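Local atomic coordinates of xylulose kinase (Escherichia coli, PDB entry 2ITM), a protein that catalyses the ATP-dependent phosphorylation of D-xylulose to D-xylulose 5-phosphate, and less efficiently that of 1-deoxy-D-xylulose, as a homodimeric member of the FGGY kinase family. Residues A[137-140]-A[141-144]; A[201-204]-A[205-209]. All blocks are in the same frame, centred on the assembly; numbering follows the deposited sequence.

Both contacts are local turns of the chain within the N-terminal FGGY domain, whose fold belongs to the actin-like ATPase clan. Contact 1 (137-144) comes first and lies on the surface, its centre about 30 Å from the centre of the chain, where helix 128-138 gives way to the short helix 140-143. Contact 2 (201-209) is partly buried, its centre about 20 Å from that of the chain, and turns the chain from strand 201-203 into strand 208-211, an outer strand of the domain's mixed sheet. Their centres are 31 Å apart and their nearest atoms about 18 Å, so they do not touch. Neither contains a residue of the xylulose pocket or the proposed proton acceptor D233.

Contact 1. Residues A[137-140]-A[141-144]; sequences RHEP and EIFR
F143 and R144 bond back to E139, the N-cap, and to P140. The amide N of F143 lies 3.1 Å from O of E139, and N of R144 reaches O of P140 at 3.0 Å. The side chain of E139 lies side by side with that of I142, the two pointing the same way. Its CB has OE2 of E141 at 3.8 Å and CG1 of I142 at 3.9 Å. From there CG stands beside the backbone N (chi1 -65°), and the extended chain beyond it carries the carboxylate alongside I142. At the tip, OE2 of E139 passes 3.8 Å from CG1 of I142, a contact with a hydrocarbon, while its charge is met by R91 in a salt bridge. E139 is the first residue to leave helical geometry after helix 128-138 and also the N-cap position of the next helix, so a single residue forms the joint between the two. P140 follows as the first residue of the new helix, where its missing N-H costs no helical bond. E141 bends at chi2 (80°) and folds back beside the proline, its OE1 3.1 Å from CD of P140 and its OE2 3.3 Å from the carbonyl carbon of E139. The two carboxylates stay apart, OE2 of E139 and OE2 of E141 being 5.8 Å from each other. F143 sends its ring off the turn to rest on D193 and L194.

Contact 2. Residues A[201-204]-A[205-209]; sequences ALYE and GSEIT
E204 and E207 exchange two hydrogen bonds across a type I beta turn. One is the backbone bond of the turn, from N of E207 to O of E204 at 3.1 Å. The other uses a side chain: N of E204 donates to OE2 of E207 at 3.2 Å, meeting the carboxylate from above its plane, 72° out of it. The chain of E207 is extended beyond CG (chi2 173°), which carries its carboxylate back over the turn to that amide. A water adds a third polar link, donating to OE1 of E204 at 2.6 Å and accepting from N of G205. OE1 of E204 also forms a salt bridge with R182.

The turn joins strand 201-203, paired in parallel with strand 165-167, to strand 208-211 at the border of the domain's mixed sheet. Within the turn, G205 and E207 bond through their backbones to G230 and A229 of strand 226-232, and beyond it OG1 of T209 bonds to the carbonyl of V227 in the same strand.

Contacts round the Y203 ring are of two kinds. CG2 of T209 lies over one face in a CH-pi contact, 3.9 Å from the ring centroid and 12° off its normal. Two oxygens approach obliquely: OE2 of E207, 3.6 Å from CD2 of Y203, on a carboxylate that stands almost perpendicular to the ring, and O of I208, 3.5 Å from CE2 of Y203. Without the ring, as with an alanine at Y203, the T209 methyl would probably lose its aromatic partner and the E207 carboxylate would be freer to swing from the E204 amide.

Contact 1. Residues A[137-140]-A[141-144]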
ATOM      1  N   ARG A 137      11.066 -23.600 -32.941  1.00 38.14           N
ATOM      2  CA  ARG A 137       9.637 -23.496 -33.165  1.00 42.87           C
ATOM      3  C   ARG A 137       9.284 -22.194 -33.845  1.00 39.92           C
ATOM      4  O   ARG A 137       8.346 -22.123 -34.614  1.00 47.65           O
ATOM      5  CB  ARG A 137       8.887 -23.609 -31.846  1.00 42.99           C
ATOM      6  CG  ARG A 137       8.778 -25.021 -31.334  1.00 62.68           C
ATOM      7  CD  ARG A 137       8.500 -25.141 -29.853  1.00 64.76           C
ATOM      8  NE  ARG A 137       7.159 -24.695 -29.516  1.00 53.22           N
ATOM      9  CZ  ARG A 137       6.063 -25.404 -29.731  1.00 72.26           C
ATOM     10  NH1 ARG A 137       6.135 -26.605 -30.287  1.00 35.74           N
ATOM     11  NH2 ARG A 137       4.890 -24.905 -29.391  1.00 74.77           N
ATOM     12  N   HIS A 138      10.055 -21.161 -33.562  1.00 42.90           N
ATOM     13  CA  HIS A 138       9.729 -19.840 -34.049  1.00 29.72           C
ATOM     14  C   HIS A 138      10.683 -19.322 -35.122  1.00 39.66           C
ATOM     15  O   HIS A 138      10.349 -18.404 -35.857  1.00 40.67           O
ATOM     16  CB  HIS A 138       9.643 -18.866 -32.884  1.00 33.54           C
ATOM     17  CG  HIS A 138       8.500 -19.130 -31.965  1.00 24.15           C
ATOM     18  ND1 HIS A 138       7.330 -18.414 -32.013  1.00 45.73           N
ATOM     19  CD2 HIS A 138       8.345 -20.036 -30.977  1.00 56.44           C
ATOM     20  CE1 HIS A 138       6.503 -18.868 -31.094  1.00 58.47           C
ATOM     21  NE2 HIS A 138       7.095 -19.852 -30.449  1.00 35.64           N
ATOM     22  N   GLU A 139      11.866 -19.912 -35.202  1.00 33.22           N
ATOM     23  CA  GLU A 139      12.862 -19.499 -36.174  1.00 29.72           C
ATOM     24  C   GLU A 139      13.564 -20.699 -36.825  1.00 37.83           C
ATOM     25  O   GLU A 139      14.766 -20.854 -36.718  1.00 42.06           O
ATOM     26  CB  GLU A 139      13.895 -18.574 -35.532  1.00 37.14           C
ATOM     27  CG  GLU A 139      13.334 -17.245 -35.058  1.00 33.38           C
ATOM     28  CD  GLU A 139      14.294 -16.455 -34.202  1.00 42.03           C
ATOM     29  OE1 GLU A 139      13.894 -15.422 -33.657  1.00 30.66           O
ATOM     30  OE2 GLU A 139      15.455 -16.859 -34.076  1.00 57.91           O
ATOM     31  N   PRO A 140      12.794 -21.544 -37.493  1.00 42.33           N
ATOM     32  CA  PRO A 140      13.306 -22.830 -37.970  1.00 35.13           C
ATOM     33  C   PRO A 140      14.475 -22.650 -38.927  1.00 48.77           C
ATOM     34  O   PRO A 140      15.351 -23.496 -39.013  1.00 36.44           O
ATOM     35  CB  PRO A 140      12.103 -23.429 -38.693  1.00 47.21           C
ATOM     36  CG  PRO A 140      11.264 -22.286 -39.029  1.00 42.85           C
ATOM     37  CD  PRO A 140      11.409 -21.317 -37.927  1.00 41.95           C
ATOM     38  N   GLU A 141      14.474 -21.532 -39.632  1.00 32.52           N
ATOM     39  CA  GLU A 141      15.528 -21.209 -40.563  1.00 38.94           C
ATOM     40  C   GLU A 141      16.859 -21.009 -39.863  1.00 30.51           C
ATOM     41  O   GLU A 141      17.885 -21.446 -40.351  1.00 37.69           O
ATOM     42  CB  GLU A 141      15.153 -19.948 -41.325  1.00 46.28           C
ATOM     43  CG  GLU A 141      13.654 -19.722 -41.440  1.00 84.21           C
ATOM     44  CD  GLU A 141      13.038 -19.124 -40.185  1.00 92.51           C
ATOM     45  OE1 GLU A 141      11.799 -19.147 -40.067  1.00 73.21           O
ATOM     46  OE2 GLU A 141      13.780 -18.627 -39.326  1.00 57.61           O
ATOM     47  N   ILE A 142      16.825 -20.344 -38.717  1.00 52.78           N
ATOM     48  CA  ILE A 142      17.976 -20.255 -37.828  1.00 33.86           C
ATOM     49  C   ILE A 142      18.387 -21.606 -37.266  1.00 32.09           C
ATOM     50  O   ILE A 142      19.545 -21.961 -37.314  1.00 36.48           O
ATOM     51  CB  ILE A 142      17.691 -19.308 -36.672  1.00 40.70           C
ATOM     52  CG1 ILE A 142      17.347 -17.907 -37.165  1.00 38.84           C
ATOM     53  CG2 ILE A 142      18.813 -19.322 -35.693  1.00 42.06           C
ATOM     54  CD1 ILE A 142      18.443 -17.215 -37.846  1.00 50.14           C
ATOM     55  N   PHE A 143      17.434 -22.343 -36.715  1.00 22.90           N
ATOM     56  CA  PHE A 143      17.731 -23.627 -36.096  1.00 28.48           C
ATOM     57  C   PHE A 143      18.480 -24.555 -37.034  1.00 33.96           C
ATOM     58  O   PHE A 143      19.434 -25.209 -36.646  1.00 31.26           O
ATOM     59  CB  PHE A 143      16.458 -24.307 -35.605  1.00 25.68           C
ATOM     60  CG  PHE A 143      16.708 -25.477 -34.709  1.00 25.58           C
ATOM     61  CD1 PHE A 143      16.952 -25.297 -33.370  1.00 45.02           C
ATOM     62  CD2 PHE A 143      16.711 -26.759 -35.209  1.00 47.14           C
ATOM     63  CE1 PHE A 143      17.191 -26.366 -32.556  1.00 34.17           C
ATOM     64  CE2 PHE A 143      16.940 -27.831 -34.399  1.00 30.86           C
ATOM     65  CZ  PHE A 143      17.186 -27.630 -33.069  1.00 49.51           C
ATOM     66  N   ARG A 144      18.021 -24.600 -38.276  1.00 40.19           N
ATOM     67  CA  ARG A 144      18.621 -25.396 -39.336  1.00 41.49           C
ATOM     68  C   ARG A 144      20.128 -25.178 -39.465  1.00 38.15           C
ATOM     69  O   ARG A 144      20.842 -26.059 -39.897  1.00 37.09           O
ATOM     70  CB  ARG A 144      17.950 -25.047 -40.662  1.00 44.88           C
ATOM     71  CG  ARG A 144      17.647 -26.217 -41.571  1.00 78.02           C
ATOM     72  CD  ARG A 144      17.002 -25.829 -42.899  1.00 91.53           C
ATOM     73  NE  ARG A 144      16.577 -27.000 -43.664  1.00120.28           N
ATOM     74  CZ  ARG A 144      15.776 -26.965 -44.725  1.00129.38           C
ATOM     75  NH1 ARG A 144      15.299 -25.811 -45.173  1.00 84.46           N
ATOM     76  NH2 ARG A 144      15.447 -28.090 -45.345  1.00131.60           N
TER

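Contact 2. Residues A[201-204]-A[205-209]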
ATOM      1  N   ALA A 201      33.286 -28.873 -25.511  1.00 27.07           N
ATOM      2  CA  ALA A 201      33.943 -29.758 -24.562  1.00 33.51           C
ATOM      3  C   ALA A 201      33.828 -29.288 -23.116  1.00 22.21           C
ATOM      4  O   ALA A 201      33.869 -28.112 -22.837  1.00 24.40           O
ATOM      5  CB  ALA A 201      35.386 -29.947 -24.954  1.00 34.45           C
ATOM      6  N   LEU A 202      33.651 -30.236 -22.209  1.00 30.27           N
ATOM      7  CA  LEU A 202      33.452 -29.933 -20.803  1.00 20.93           C
ATOM      8  C   LEU A 202      34.734 -30.094 -20.006  1.00 31.60           C
ATOM      9  O   LEU A 202      35.454 -31.048 -20.204  1.00 26.65           O
ATOM     10  CB  LEU A 202      32.362 -30.805 -20.212  1.00 33.18           C
ATOM     11  CG  LEU A 202      30.951 -30.625 -20.758  1.00 48.24           C
ATOM     12  CD1 LEU A 202      30.077 -31.810 -20.429  1.00 36.27           C
ATOM     13  CD2 LEU A 202      30.334 -29.341 -20.259  1.00 34.70           C
ATOM     14  N   TYR A 203      34.969 -29.152 -19.128  1.00 29.62           N
ATOM     15  CA  TYR A 203      36.087 -29.232 -18.210  1.00 28.43           C
ATOM     16  C   TYR A 203      35.623 -28.915 -16.797  1.00 27.43           C
ATOM     17  O   TYR A 203      34.529 -28.427 -16.599  1.00 22.83           O
ATOM     18  CB  TYR A 203      37.183 -28.256 -18.621  1.00 18.63           C
ATOM     19  CG  TYR A 203      37.867 -28.553 -19.930  1.00 20.02           C
ATOM     20  CD1 TYR A 203      37.199 -28.425 -21.127  1.00 20.23           C
ATOM     21  CD2 TYR A 203      39.187 -28.952 -19.965  1.00 40.74           C
ATOM     22  CE1 TYR A 203      37.828 -28.688 -22.326  1.00 35.00           C
ATOM     23  CE2 TYR A 203      39.823 -29.212 -21.149  1.00 37.41           C
ATOM     24  CZ  TYR A 203      39.144 -29.083 -22.332  1.00 33.54           C
ATOM     25  OH  TYR A 203      39.782 -29.348 -23.510  1.00 28.32           O
ATOM     26  N   GLU A 204      36.473 -29.181 -15.821  1.00 30.04           N
ATOM     27  CA  GLU A 204      36.334 -28.570 -14.507  1.00 28.86           C
ATOM     28  C   GLU A 204      36.890 -27.155 -14.498  1.00 21.40           C
ATOM     29  O   GLU A 204      37.743 -26.825 -15.294  1.00 29.57           O
ATOM     30  CB  GLU A 204      36.996 -29.428 -13.440  1.00 22.25           C
ATOM     31  CG  GLU A 204      36.521 -30.864 -13.403  1.00 26.39           C
ATOM     32  CD  GLU A 204      35.126 -31.022 -12.840  1.00 28.52           C
ATOM     33  OE1 GLU A 204      34.622 -30.093 -12.215  1.00 20.54           O
ATOM     34  OE2 GLU A 204      34.538 -32.089 -13.027  1.00 21.60           O
ATOM     35  N   GLY A 205      36.377 -26.320 -13.612  1.00 24.40           N
ATOM     36  CA  GLY A 205      36.700 -24.906 -13.599  1.00 22.83           C
ATOM     37  C   GLY A 205      38.180 -24.599 -13.610  1.00 17.63           C
ATOM     38  O   GLY A 205      38.602 -23.626 -14.209  1.00 19.41           O
ATOM     39  N   SER A 206      38.957 -25.452 -12.956  1.00 19.27           N
ATOM     40  CA  SER A 206      40.353 -25.185 -12.650  1.00 25.68           C
ATOM     41  C   SER A 206      41.306 -25.776 -13.685  1.00 27.89           C
ATOM     42  O   SER A 206      42.511 -25.665 -13.554  1.00 29.82           O
ATOM     43  CB  SER A 206      40.696 -25.719 -11.261  1.00 23.02           C
ATOM     44  OG  SER A 206      40.130 -26.990 -11.051  1.00 25.07           O
ATOM     45  N   GLU A 207      40.740 -26.389 -14.713  1.00 31.54           N
ATOM     46  CA  GLU A 207      41.491 -27.009 -15.791  1.00 24.06           C
ATOM     47  C   GLU A 207      41.716 -26.059 -16.974  1.00 27.13           C
ATOM     48  O   GLU A 207      40.912 -25.184 -17.236  1.00 24.41           O
ATOM     49  CB  GLU A 207      40.782 -28.279 -16.257  1.00 17.59           C
ATOM     50  CG  GLU A 207      40.755 -29.388 -15.230  1.00 19.97           C
ATOM     51  CD  GLU A 207      39.912 -30.578 -15.646  1.00 40.17           C
ATOM     52  OE1 GLU A 207      39.950 -31.600 -14.942  1.00 32.35           O
ATOM     53  OE2 GLU A 207      39.209 -30.497 -16.663  1.00 29.32           O
ATOM     54  N   ILE A 208      42.824 -26.257 -17.674  1.00 25.17           N
ATOM     55  CA  ILE A 208      43.172 -25.459 -18.841  1.00 21.33           C
ATOM     56  C   ILE A 208      42.485 -25.934 -20.125  1.00 18.94           C
ATOM     57  O   ILE A 208      42.466 -27.107 -20.438  1.00 23.14           O
ATOM     58  CB  ILE A 208      44.697 -25.422 -19.007  1.00 33.56           C
ATOM     59  CG1 ILE A 208      45.351 -24.853 -17.753  1.00 26.55           C
ATOM     60  CG2 ILE A 208      45.112 -24.643 -20.218  1.00 24.52           C
ATOM     61  CD1 ILE A 208      46.783 -24.533 -17.920  1.00 31.56           C
ATOM     62  N   THR A 209      41.890 -25.002 -20.846  1.00 22.79           N
ATOM     63  CA  THR A 209      41.146 -25.322 -22.051  1.00 26.09           C
ATOM     64  C   THR A 209      41.913 -24.952 -23.314  1.00 23.29           C
ATOM     65  O   THR A 209      41.517 -25.296 -24.410  1.00 24.65           O
ATOM     66  CB  THR A 209      39.796 -24.621 -22.047  1.00 17.34           C
ATOM     67  OG1 THR A 209      39.997 -23.213 -21.988  1.00 19.71           O
ATOM     68  CG2 THR A 209      39.038 -24.946 -20.808  1.00 19.65           C
TER
HETATM   69  O   HOH W   1      33.921 -27.673 -12.609  1.00 21.26           O